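Local coordinates for protein histidine acid phosphatase (Hafnia alvei, PDB 4ARU) that is a histidine acid phosphatase of the branch 2 histidine phosphatase superfamily, built on a mixed beta sheet packed against helices, at residues A[8-14]-A[337-343]; A[83-88]-A[291-297]. All coordinates share one frame; numbering follows the deposited sequence.

Contact 1: A[8-14]-A[337-343]. Unlike the reference sequence in segment 8-14: Arg12 (reference Lys).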
ATOM      1  N   PHE A   8     -18.918  -8.026  21.899  1.00 13.03           N
ATOM      2  CA  PHE A   8     -18.402  -8.065  20.531  1.00 12.06           C
ATOM      3  C   PHE A   8     -17.437  -9.225  20.374  1.00 11.89           C
ATOM      4  O   PHE A   8     -16.617  -9.512  21.263  1.00 12.80           O
ATOM      5  CB  PHE A   8     -17.707  -6.746  20.164  1.00 11.37           C
ATOM      6  CG  PHE A   8     -18.634  -5.683  19.584  1.00 11.24           C
ATOM      7  CD1 PHE A   8     -19.812  -5.342  20.207  1.00 11.95           C
ATOM      8  CD2 PHE A   8     -18.270  -5.015  18.431  1.00 10.51           C
ATOM      9  CE1 PHE A   8     -20.652  -4.347  19.663  1.00 11.95           C
ATOM     10  CE2 PHE A   8     -19.091  -4.019  17.895  1.00 10.54           C
ATOM     11  CZ  PHE A   8     -20.262  -3.695  18.513  1.00 11.33           C
ATOM     12  N   GLN A   9     -17.499  -9.845  19.212  1.00 11.20           N
ATOM     13  CA  GLN A   9     -16.612 -10.982  18.858  1.00 10.99           C
ATOM     14  C   GLN A   9     -15.971 -10.757  17.528  1.00 10.16           C
ATOM     15  O   GLN A   9     -16.629 -10.432  16.592  1.00  9.73           O
ATOM     16  CB  GLN A   9     -17.464 -12.252  18.763  1.00 11.74           C
ATOM     17  CG  GLN A   9     -18.244 -12.624  20.000  1.00 12.85           C
ATOM     18  CD  GLN A   9     -17.370 -13.089  21.168  1.00 13.39           C
ATOM     19  OE1 GLN A   9     -16.205 -13.439  20.986  1.00 13.34           O
ATOM     20  NE2 GLN A   9     -17.947 -13.127  22.347  1.00 14.41           N
ATOM     21  N   LEU A  10     -14.655 -10.961  17.432  1.00  9.73           N
ATOM     22  CA  LEU A  10     -13.951 -10.861  16.162  1.00  9.38           C
ATOM     23  C   LEU A  10     -14.052 -12.181  15.406  1.00  9.80           C
ATOM     24  O   LEU A  10     -13.531 -13.213  15.891  1.00 10.59           O
ATOM     25  CB  LEU A  10     -12.482 -10.518  16.385  1.00  9.11           C
ATOM     26  CG  LEU A  10     -11.631 -10.397  15.104  1.00  8.71           C
ATOM     27  CD1 LEU A  10     -12.109  -9.333  14.139  1.00  8.40           C
ATOM     28  CD2 LEU A  10     -10.175 -10.148  15.500  1.00  8.52           C
ATOM     29  N   GLU A  11     -14.758 -12.210  14.272  1.00  9.79           N
ATOM     30  CA  GLU A  11     -15.011 -13.475  13.550  1.00 10.33           C
ATOM     31  C   GLU A  11     -13.930 -13.764  12.493  1.00 10.21           C
ATOM     32  O   GLU A  11     -13.611 -14.914  12.251  1.00 10.75           O
ATOM     33  CB  GLU A  11     -16.373 -13.464  12.870  1.00 10.68           C
ATOM     34  CG  GLU A  11     -17.495 -13.524  13.906  1.00 11.51           C
ATOM     35  CD  GLU A  11     -18.814 -13.957  13.348  1.00 12.45           C
ATOM     36  OE1 GLU A  11     -18.971 -13.920  12.115  1.00 12.83           O
ATOM     37  OE2 GLU A  11     -19.680 -14.352  14.149  1.00 13.34           O
ATOM     38  N   ARG A  12     -13.403 -12.744  11.842  1.00  9.95           N
ATOM     39  CA  ARG A  12     -12.310 -12.927  10.909  1.00 10.73           C
ATOM     40  C   ARG A  12     -11.768 -11.643  10.412  1.00  9.28           C
ATOM     41  O   ARG A  12     -12.360 -10.581  10.620  1.00  9.16           O
ATOM     42  CB  ARG A  12     -12.715 -13.795   9.770  1.00 12.33           C
ATOM     43  CG  ARG A  12     -13.953 -13.365   9.063  1.00 13.48           C
ATOM     44  CD  ARG A  12     -14.265 -14.471   8.071  1.00 15.28           C
ATOM     45  NE  ARG A  12     -15.476 -14.225   7.278  1.00 17.16           N
ATOM     46  CZ  ARG A  12     -16.710 -14.528   7.636  1.00 17.96           C
ATOM     47  NH1 ARG A  12     -16.973 -15.048   8.836  1.00 17.90           N
ATOM     48  NH2 ARG A  12     -17.700 -14.258   6.785  1.00 19.40           N
ATOM     49  N   VAL A  13     -10.620 -11.730   9.765  1.00  8.55           N
ATOM     50  CA  VAL A  13      -9.851 -10.568   9.331  0.50  8.09           C
ATOM     51  C   VAL A  13      -9.398 -10.769   7.896  1.00  7.79           C
ATOM     52  O   VAL A  13      -9.091 -11.916   7.477  1.00  7.82           O
ATOM     53  CB  VAL A  13      -8.617 -10.380  10.235  0.50  8.36           C
ATOM     54  CG1 VAL A  13      -7.796  -9.178   9.818  0.50  8.08           C
ATOM     55  CG2 VAL A  13      -9.048 -10.220  11.668  0.50  8.82           C
ATOM     56  N   VAL A  14      -9.315  -9.669   7.165  1.00  7.39           N
ATOM     57  CA  VAL A  14      -8.713  -9.632   5.842  1.00  7.35           C
ATOM     58  C   VAL A  14      -7.691  -8.507   5.859  1.00  7.32           C
ATOM     59  O   VAL A  14      -8.032  -7.346   6.163  1.00  7.04           O
ATOM     60  CB  VAL A  14      -9.738  -9.388   4.736  1.00  8.05           C
ATOM     61  CG1 VAL A  14      -9.025  -9.392   3.369  1.00  8.39           C
ATOM     62  CG2 VAL A  14     -10.896 -10.336   4.821  1.00  8.96           C
ATOM     63  N   VAL A 337      -6.291  -3.401   7.470  1.00  5.91           N
ATOM     64  CA  VAL A 337      -6.794  -4.539   8.203  1.00  6.23           C
ATOM     65  C   VAL A 337      -8.277  -4.337   8.357  1.00  6.34           C
ATOM     66  O   VAL A 337      -8.741  -3.471   9.105  1.00  6.75           O
ATOM     67  CB  VAL A 337      -6.117  -4.687   9.573  1.00  6.62           C
ATOM     68  CG1 VAL A 337      -6.673  -5.890  10.313  1.00  7.25           C
ATOM     69  CG2 VAL A 337      -4.579  -4.765   9.419  1.00  6.76           C
ATOM     70  N   PHE A 338      -9.014  -5.186   7.687  1.00  6.19           N
ATOM     71  CA  PHE A 338     -10.478  -5.204   7.718  1.00  6.57           C
ATOM     72  C   PHE A 338     -10.941  -6.294   8.666  1.00  7.16           C
ATOM     73  O   PHE A 338     -10.565  -7.460   8.496  1.00  7.05           O
ATOM     74  CB  PHE A 338     -11.082  -5.483   6.347  1.00  6.69           C
ATOM     75  CG  PHE A 338     -10.798  -4.457   5.315  1.00  6.44           C
ATOM     76  CD1 PHE A 338      -9.613  -4.445   4.596  1.00  6.50           C
ATOM     77  CD2 PHE A 338     -11.831  -3.586   4.930  1.00  6.61           C
ATOM     78  CE1 PHE A 338      -9.395  -3.496   3.647  1.00  6.44           C
ATOM     79  CE2 PHE A 338     -11.619  -2.656   3.914  1.00  6.75           C
ATOM     80  CZ  PHE A 338     -10.364  -2.605   3.305  1.00  6.60           C
ATOM     81  N   GLU A 339     -11.741  -5.948   9.675  1.00  7.69           N
ATOM     82  CA  GLU A 339     -12.163  -6.865  10.730  1.00  8.71           C
ATOM     83  C   GLU A 339     -13.648  -7.015  10.663  1.00  8.87           C
ATOM     84  O   GLU A 339     -14.380  -6.020  10.694  1.00  8.98           O
ATOM     85  CB  GLU A 339     -11.767  -6.333  12.094  1.00 10.40           C
ATOM     86  CG  GLU A 339     -10.266  -6.268  12.255  1.00 12.41           C
ATOM     87  CD  GLU A 339      -9.768  -5.793  13.608  1.00 16.38           C
ATOM     88  OE1 GLU A 339     -10.534  -5.230  14.407  1.00 19.61           O
ATOM     89  OE2 GLU A 339      -8.550  -5.990  13.843  1.00 21.23           O
ATOM     90  N   ARG A 340     -14.097  -8.256  10.664  1.00  8.44           N
ATOM     91  CA  ARG A 340     -15.515  -8.591  10.768  1.00  8.49           C
ATOM     92  C   ARG A 340     -15.815  -8.907  12.203  1.00  8.80           C
ATOM     93  O   ARG A 340     -15.352  -9.910  12.731  1.00  8.59           O
ATOM     94  CB  ARG A 340     -15.911  -9.798   9.880  1.00  9.10           C
ATOM     95  CG  ARG A 340     -17.324 -10.289  10.087  1.00 10.07           C
ATOM     96  CD  ARG A 340     -17.543 -11.686   9.517  1.00 10.73           C
ATOM     97  NE  ARG A 340     -18.784 -12.268   9.916  1.00 11.52           N
ATOM     98  CZ  ARG A 340     -19.976 -12.146   9.290  1.00 12.30           C
ATOM     99  NH1 ARG A 340     -20.102 -11.537   8.125  1.00 12.03           N
ATOM    100  NH2 ARG A 340     -21.053 -12.701   9.809  1.00 13.61           N
ATOM    101  N   TRP A 341     -16.598  -8.024  12.836  1.00  8.70           N
ATOM    102  CA  TRP A 341     -17.004  -8.149  14.229  1.00  9.41           C
ATOM    103  C   TRP A 341     -18.482  -8.459  14.262  1.00  9.89           C
ATOM    104  O   TRP A 341     -19.232  -7.994  13.397  1.00 10.30           O
ATOM    105  CB  TRP A 341     -16.791  -6.814  14.940  1.00  9.69           C
ATOM    106  CG  TRP A 341     -15.393  -6.495  15.192  1.00  9.67           C
ATOM    107  CD1 TRP A 341     -14.509  -5.806  14.393  1.00  9.35           C
ATOM    108  CD2 TRP A 341     -14.660  -6.850  16.377  1.00 10.11           C
ATOM    109  NE1 TRP A 341     -13.289  -5.713  15.018  1.00  9.86           N
ATOM    110  CE2 TRP A 341     -13.354  -6.352  16.222  1.00 10.11           C
ATOM    111  CE3 TRP A 341     -14.994  -7.539  17.554  1.00 10.84           C
ATOM    112  CZ2 TRP A 341     -12.373  -6.549  17.191  1.00 10.45           C
ATOM    113  CZ3 TRP A 341     -14.012  -7.728  18.514  1.00 11.22           C
ATOM    114  CH2 TRP A 341     -12.725  -7.224  18.320  1.00 11.04           C
ATOM    115  N   VAL A 342     -18.931  -9.210  15.254  1.00 10.35           N
ATOM    116  CA  VAL A 342     -20.399  -9.349  15.479  0.50 11.03           C
ATOM    117  C   VAL A 342     -20.656  -9.008  16.901  1.00 11.69           C
ATOM    118  O   VAL A 342     -19.847  -9.281  17.765  1.00 12.46           O
ATOM    119  CB  VAL A 342     -21.098 -10.730  15.262  0.50 11.50           C
ATOM    120  CG1 VAL A 342     -21.078 -11.136  13.807  0.50 11.17           C
ATOM    121  CG2 VAL A 342     -20.566 -11.815  16.204  0.50 11.85           C
ATOM    122  N   ASP A 343     -21.755  -8.317  17.141  1.00 11.94           N
ATOM    123  CA  ASP A 343     -22.174  -8.018  18.530  1.00 12.65           C
ATOM    124  C   ASP A 343     -22.915  -9.187  19.122  1.00 13.48           C
ATOM    125  O   ASP A 343     -23.132 -10.195  18.463  1.00 13.41           O
ATOM    126  CB  ASP A 343     -22.927  -6.679  18.613  1.00 12.86           C
ATOM    127  CG  ASP A 343     -24.258  -6.682  17.902  1.00 13.28           C
ATOM    128  OD1 ASP A 343     -24.871  -7.731  17.626  1.00 13.53           O
ATOM    129  OD2 ASP A 343     -24.744  -5.526  17.660  1.00 13.57           O
TER
HETATM  130  O   HOH W   1     -21.840 -13.989  11.773  1.00 31.35           O
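Arg340 holds its CG opposite the backbone N (chi1 173°), and the extended chain beyond brings its guanidinium to Glu11 at the edge and to Arg12 over one face; Arg12 reaches it with CG wedged between backbone N and carbonyl carbon (chi1 53°). The two arginines run alongside each other in the same direction, their guanidinium planes only 8° apart and their centres separated by 4.3 Å. CD of Arg340 sits over the middle of the Arg12 group. Glu11 probably offsets the paired positive charges: its OE1 receives a nearly straight bond of 2.8 Å from Arg340 NE. OE1 lies in the guanidinium plane, while NE approaches it from the anti side, tilted well out of the carboxylate plane. On the other face of the sheet, Leu10 CB rests 3.8 Å from the centroid of the six-membered ring of Trp341, whose NE1 donates to Glu339 OE1 at 2.9 Å.

A classic beta bulge explains why both Glu11 and Arg12 meet Arg340: Glu11 N donates to Arg340 O (2.8 Å), whereas Arg340 N donates to Arg12 O (2.9 Å). Beyond the pair, strand 9-18 joins strand 300-305 in parallel, and strand 335-342 joins strand 348-356 antiparallel. Helix 51-70 packs on Val13, Val337 and Glu339. Helix 264-282 packs against Val14 and Phe338, and its last carbonyls, of Ala281 and Leu282, accept from Arg12 NE and Arg340 NH1.

Contact 2: A[83-88]-A[291-297]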
ATOM      1  N   ASP A  83      -6.318 -24.446   8.052  1.00 18.46           N
ATOM      2  CA  ASP A  83      -7.538 -23.843   7.491  1.00 17.29           C
ATOM      3  C   ASP A  83      -7.759 -22.391   7.963  1.00 15.22           C
ATOM      4  O   ASP A  83      -8.366 -21.610   7.294  1.00 14.80           O
ATOM      5  CB  ASP A  83      -8.761 -24.653   7.952  1.00 18.98           C
ATOM      6  CG  ASP A  83      -8.983 -25.965   7.171  1.00 21.05           C
ATOM      7  OD1 ASP A  83      -8.465 -26.141   6.074  1.00 21.62           O
ATOM      8  OD2 ASP A  83      -9.703 -26.830   7.677  1.00 24.10           O
ATOM      9  N   ALA A  84      -7.210 -22.054   9.107  1.00 13.55           N
ATOM     10  CA  ALA A  84      -7.448 -20.730   9.711  1.00 12.26           C
ATOM     11  C   ALA A  84      -6.747 -19.596   9.014  1.00 11.15           C
ATOM     12  O   ALA A  84      -7.230 -18.493   9.059  1.00 10.46           O
ATOM     13  CB  ALA A  84      -7.036 -20.734  11.179  1.00 12.57           C
ATOM     14  N   VAL A  85      -5.604 -19.863   8.399  1.00 10.48           N
ATOM     15  CA  VAL A  85      -4.744 -18.838   7.847  1.00  9.88           C
ATOM     16  C   VAL A  85      -4.458 -19.094   6.370  1.00  9.39           C
ATOM     17  O   VAL A  85      -4.139 -20.207   5.990  1.00 10.00           O
ATOM     18  CB  VAL A  85      -3.406 -18.784   8.590  1.00 10.68           C
ATOM     19  CG1 VAL A  85      -2.534 -17.660   8.051  1.00 10.79           C
ATOM     20  CG2 VAL A  85      -3.641 -18.623  10.094  1.00 11.42           C
ATOM     21  N   TYR A  86      -4.629 -18.074   5.548  1.00  8.33           N
ATOM     22  CA  TYR A  86      -4.431 -18.167   4.126  1.00  7.83           C
ATOM     23  C   TYR A  86      -3.761 -16.937   3.612  1.00  7.12           C
ATOM     24  O   TYR A  86      -4.169 -15.840   3.912  1.00  6.57           O
ATOM     25  CB  TYR A  86      -5.758 -18.382   3.415  1.00  7.95           C
ATOM     26  CG  TYR A  86      -5.697 -18.630   1.911  1.00  8.14           C
ATOM     27  CD1 TYR A  86      -5.555 -17.620   1.021  1.00  7.71           C
ATOM     28  CD2 TYR A  86      -5.927 -19.881   1.415  1.00  8.85           C
ATOM     29  CE1 TYR A  86      -5.535 -17.858  -0.362  1.00  8.02           C
ATOM     30  CE2 TYR A  86      -5.890 -20.149   0.054  1.00  9.29           C
ATOM     31  CZ  TYR A  86      -5.702 -19.116  -0.835  1.00  8.82           C
ATOM     32  OH  TYR A  86      -5.727 -19.342  -2.203  1.00  9.44           O
ATOM     33  N   VAL A  87      -2.719 -17.122   2.791  1.00  7.12           N
ATOM     34  CA  VAL A  87      -2.011 -16.058   2.122  1.00  6.67           C
ATOM     35  C   VAL A  87      -2.198 -16.141   0.619  1.00  6.76           C
ATOM     36  O   VAL A  87      -1.919 -17.153   0.042  1.00  6.95           O
ATOM     37  CB  VAL A  87      -0.473 -16.050   2.437  1.00  6.74           C
ATOM     38  CG1 VAL A  87       0.198 -14.979   1.618  1.00  6.40           C
ATOM     39  CG2 VAL A  87      -0.210 -15.880   3.918  1.00  6.85           C
ATOM     40  N   TRP A  88      -2.624 -15.039   0.021  1.00  6.36           N
ATOM     41  CA  TRP A  88      -2.590 -14.844  -1.433  1.00  6.65           C
ATOM     42  C   TRP A  88      -1.593 -13.740  -1.742  1.00  6.24           C
ATOM     43  O   TRP A  88      -1.812 -12.608  -1.346  1.00  6.11           O
ATOM     44  CB  TRP A  88      -3.957 -14.517  -2.031  1.00  6.91           C
ATOM     45  CG  TRP A  88      -3.913 -14.529  -3.523  1.00  7.39           C
ATOM     46  CD1 TRP A  88      -3.740 -13.452  -4.375  1.00  7.20           C
ATOM     47  CD2 TRP A  88      -3.870 -15.676  -4.358  1.00  7.76           C
ATOM     48  NE1 TRP A  88      -3.645 -13.868  -5.661  1.00  7.84           N
ATOM     49  CE2 TRP A  88      -3.738 -15.218  -5.700  1.00  8.05           C
ATOM     50  CE3 TRP A  88      -4.010 -17.045  -4.132  1.00  8.34           C
ATOM     51  CZ2 TRP A  88      -3.717 -16.085  -6.793  1.00  8.59           C
ATOM     52  CZ3 TRP A  88      -4.013 -17.893  -5.220  1.00  8.94           C
ATOM     53  CH2 TRP A  88      -3.812 -17.424  -6.530  1.00  9.11           C
ATOM     54  N   LEU A 291     -10.689 -17.855  -4.124  1.00 14.46           N
ATOM     55  CA  LEU A 291      -9.237 -18.083  -3.955  1.00 14.18           C
ATOM     56  C   LEU A 291      -9.070 -19.580  -3.858  1.00 14.93           C
ATOM     57  O   LEU A 291      -9.809 -20.244  -3.129  1.00 14.92           O
ATOM     58  CB  LEU A 291      -8.733 -17.379  -2.709  1.00 13.82           C
ATOM     59  CG  LEU A 291      -8.829 -15.855  -2.787  1.00 13.75           C
ATOM     60  CD1 LEU A 291      -8.378 -15.234  -1.476  1.00 13.80           C
ATOM     61  CD2 LEU A 291      -7.956 -15.280  -3.889  1.00 13.85           C
ATOM     62  N   PRO A 292      -8.150 -20.135  -4.647  1.00 14.95           N
ATOM     63  CA  PRO A 292      -8.076 -21.598  -4.680  1.00 15.69           C
ATOM     64  C   PRO A 292      -7.683 -22.214  -3.353  1.00 15.86           C
ATOM     65  O   PRO A 292      -6.780 -21.720  -2.700  1.00 14.94           O
ATOM     66  CB  PRO A 292      -7.023 -21.881  -5.748  1.00 16.06           C
ATOM     67  CG  PRO A 292      -6.272 -20.652  -5.895  1.00 15.36           C
ATOM     68  CD  PRO A 292      -7.134 -19.490  -5.482  1.00 14.48           C
ATOM     69  N   ASP A 293      -8.414 -23.255  -2.961  1.00 17.29           N
ATOM     70  CA  ASP A 293      -8.039 -24.012  -1.772  0.50 17.79           C
ATOM     71  C   ASP A 293      -8.272 -23.268  -0.442  1.00 18.27           C
ATOM     72  O   ASP A 293      -7.675 -23.652   0.558  1.00 20.47           O
ATOM     73  CB  ASP A 293      -6.535 -24.392  -1.911  0.50 17.50           C
ATOM     74  CG  ASP A 293      -6.021 -25.280  -0.803  0.50 17.46           C
ATOM     75  OD1 ASP A 293      -6.734 -26.220  -0.431  0.50 17.81           O
ATOM     76  OD2 ASP A 293      -4.875 -25.041  -0.335  0.50 16.60           O
ATOM     77  N   ILE A 294      -9.031 -22.167  -0.419  1.00 16.32           N
ATOM     78  CA  ILE A 294      -9.267 -21.467   0.845  1.00 15.36           C
ATOM     79  C   ILE A 294     -10.366 -22.194   1.584  1.00 16.28           C
ATOM     80  O   ILE A 294     -11.274 -22.727   0.952  1.00 16.26           O
ATOM     81  CB  ILE A 294      -9.605 -19.963   0.647  1.00 14.66           C
ATOM     82  CG1 ILE A 294      -9.488 -19.215   1.988  1.00 14.11           C
ATOM     83  CG2 ILE A 294     -10.971 -19.785  -0.020  1.00 15.11           C
ATOM     84  CD1 ILE A 294      -9.405 -17.728   1.789  1.00 13.59           C
ATOM     85  N   SER A 295     -10.253 -22.272   2.905  1.00 15.59           N
ATOM     86  CA  SER A 295     -11.237 -22.984   3.722  1.00 16.79           C
ATOM     87  C   SER A 295     -12.426 -22.112   3.987  1.00 17.29           C
ATOM     88  O   SER A 295     -12.271 -20.912   4.207  1.00 16.11           O
ATOM     89  CB  SER A 295     -10.627 -23.399   5.061  1.00 16.76           C
ATOM     90  OG  SER A 295     -11.617 -24.056   5.856  1.00 18.44           O
ATOM     91  N   PRO A 296     -13.616 -22.718   4.016  1.00 18.91           N
ATOM     92  CA  PRO A 296     -14.753 -22.015   4.570  1.00 19.56           C
ATOM     93  C   PRO A 296     -14.574 -21.539   6.032  1.00 19.10           C
ATOM     94  O   PRO A 296     -15.268 -20.641   6.437  1.00 20.56           O
ATOM     95  CB  PRO A 296     -15.894 -23.040   4.473  1.00 21.36           C
ATOM     96  CG  PRO A 296     -15.431 -24.033   3.467  1.00 21.99           C
ATOM     97  CD  PRO A 296     -13.956 -24.072   3.536  1.00 21.00           C
ATOM     98  N   ASP A 297     -13.644 -22.123   6.783  1.00 19.21           N
ATOM     99  CA  ASP A 297     -13.400 -21.796   8.184  1.00 19.27           C
ATOM    100  C   ASP A 297     -12.209 -20.825   8.331  1.00 16.49           C
ATOM    101  O   ASP A 297     -11.597 -20.716   9.402  1.00 16.55           O
ATOM    102  CB  ASP A 297     -13.080 -23.091   8.978  1.00 22.06           C
ATOM    103  CG  ASP A 297     -14.207 -24.142   8.906  1.00 24.90           C
ATOM    104  OD1 ASP A 297     -15.394 -23.749   8.877  1.00 27.65           O
ATOM    105  OD2 ASP A 297     -13.896 -25.361   8.872  1.00 27.32           O
TER
HETATM  106  O   HOH W   2      -8.120 -21.143   4.625  1.00 13.06           O
HETATM  107  O   HOH W   3     -11.981 -26.598   5.204  1.00 23.99           O
HETATM  108  O   HOH W   4     -11.435 -26.367   9.482  1.00 37.80           O
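The Tyr86 ring carries Ile294 on one face, with CB of Ile294 lying 3.7 Å above the ring plane and displaced toward the rim, while Pro292 O meets the ring at its edge. The indole of Trp88 has Leu291 over one face, CD2 of Leu291 coming to 4.1 Å from Trp88 CG, and Pro292 approaches it obliquely, with CD of Pro292 3.5 Å from Trp88 CZ3. Leu291 thus spans both aromatic residues, since its CB also leans against the phenol end of Tyr86.

The phenol is fixed by a short hydrogen bond: Tyr86 OH donates to Pro292 O at 2.6 Å, with a C=O...donor angle of 139° and the donor tilted 21° from the carbonyl plane. That carbonyl belongs to a type II beta turn from Leu291 to Ile294, whose own closing bond, Ile294 N to Leu291 O, is weak; the tyrosine hydroxyl adds a tie from the turn to the strand. Outside the two segments, His115 stacks with Tyr86, and Asp124 accepts from Trp88 NE1.

At the other end the contact is polar and solvent-mediated. One water donates to Asp83 O (2.7 Å) and accepts from Ser295 N (3.0 Å). Another donates to Asp83 OD2 and to Asp297 OD2, which are 4.6 Å apart, and probably eases the closeness of the like charges. Ser295 OG accepts from Asp297 N at 3.0 Å, forming an ST turn.

Val85 and Val87 point away from the loop and pack on helix 93-106, whereas Tyr86 and Trp88 point toward it. Tyr86 also makes backbone bonds to Ile300 and Phe302 of the parallel strand 300-305. Here the connection from helix 264-282 into strand 300-305 folds over strand 85-89, on the face turned from helix 93-106, in the helix-flanked mixed sheet of the alpha/beta fold of the histidine phosphatase superfamily.

Contact 1 and contact 2 reach the same mixed sheet, with strand 300-305 pairing in parallel with both 9-18 and 85-89. Their centres are 16 Å apart, and about 6 Å separates their nearest atoms. Both are partly buried, but contact 1 has seven buried residues among its fourteen, against three of ten in contact 2, and it buries 794 Å² compared with 434 Å². Direct antiparallel backbone bonding defines contact 1, supplemented by a salt bridge and stacked arginines. In contact 2 a strand meets an irregular loop, so aromatic packing, one side-chain bond to a carbonyl and bridging waters replace strand pairing. Helix 264-282 flanks the first contact and leads into the loop of the second.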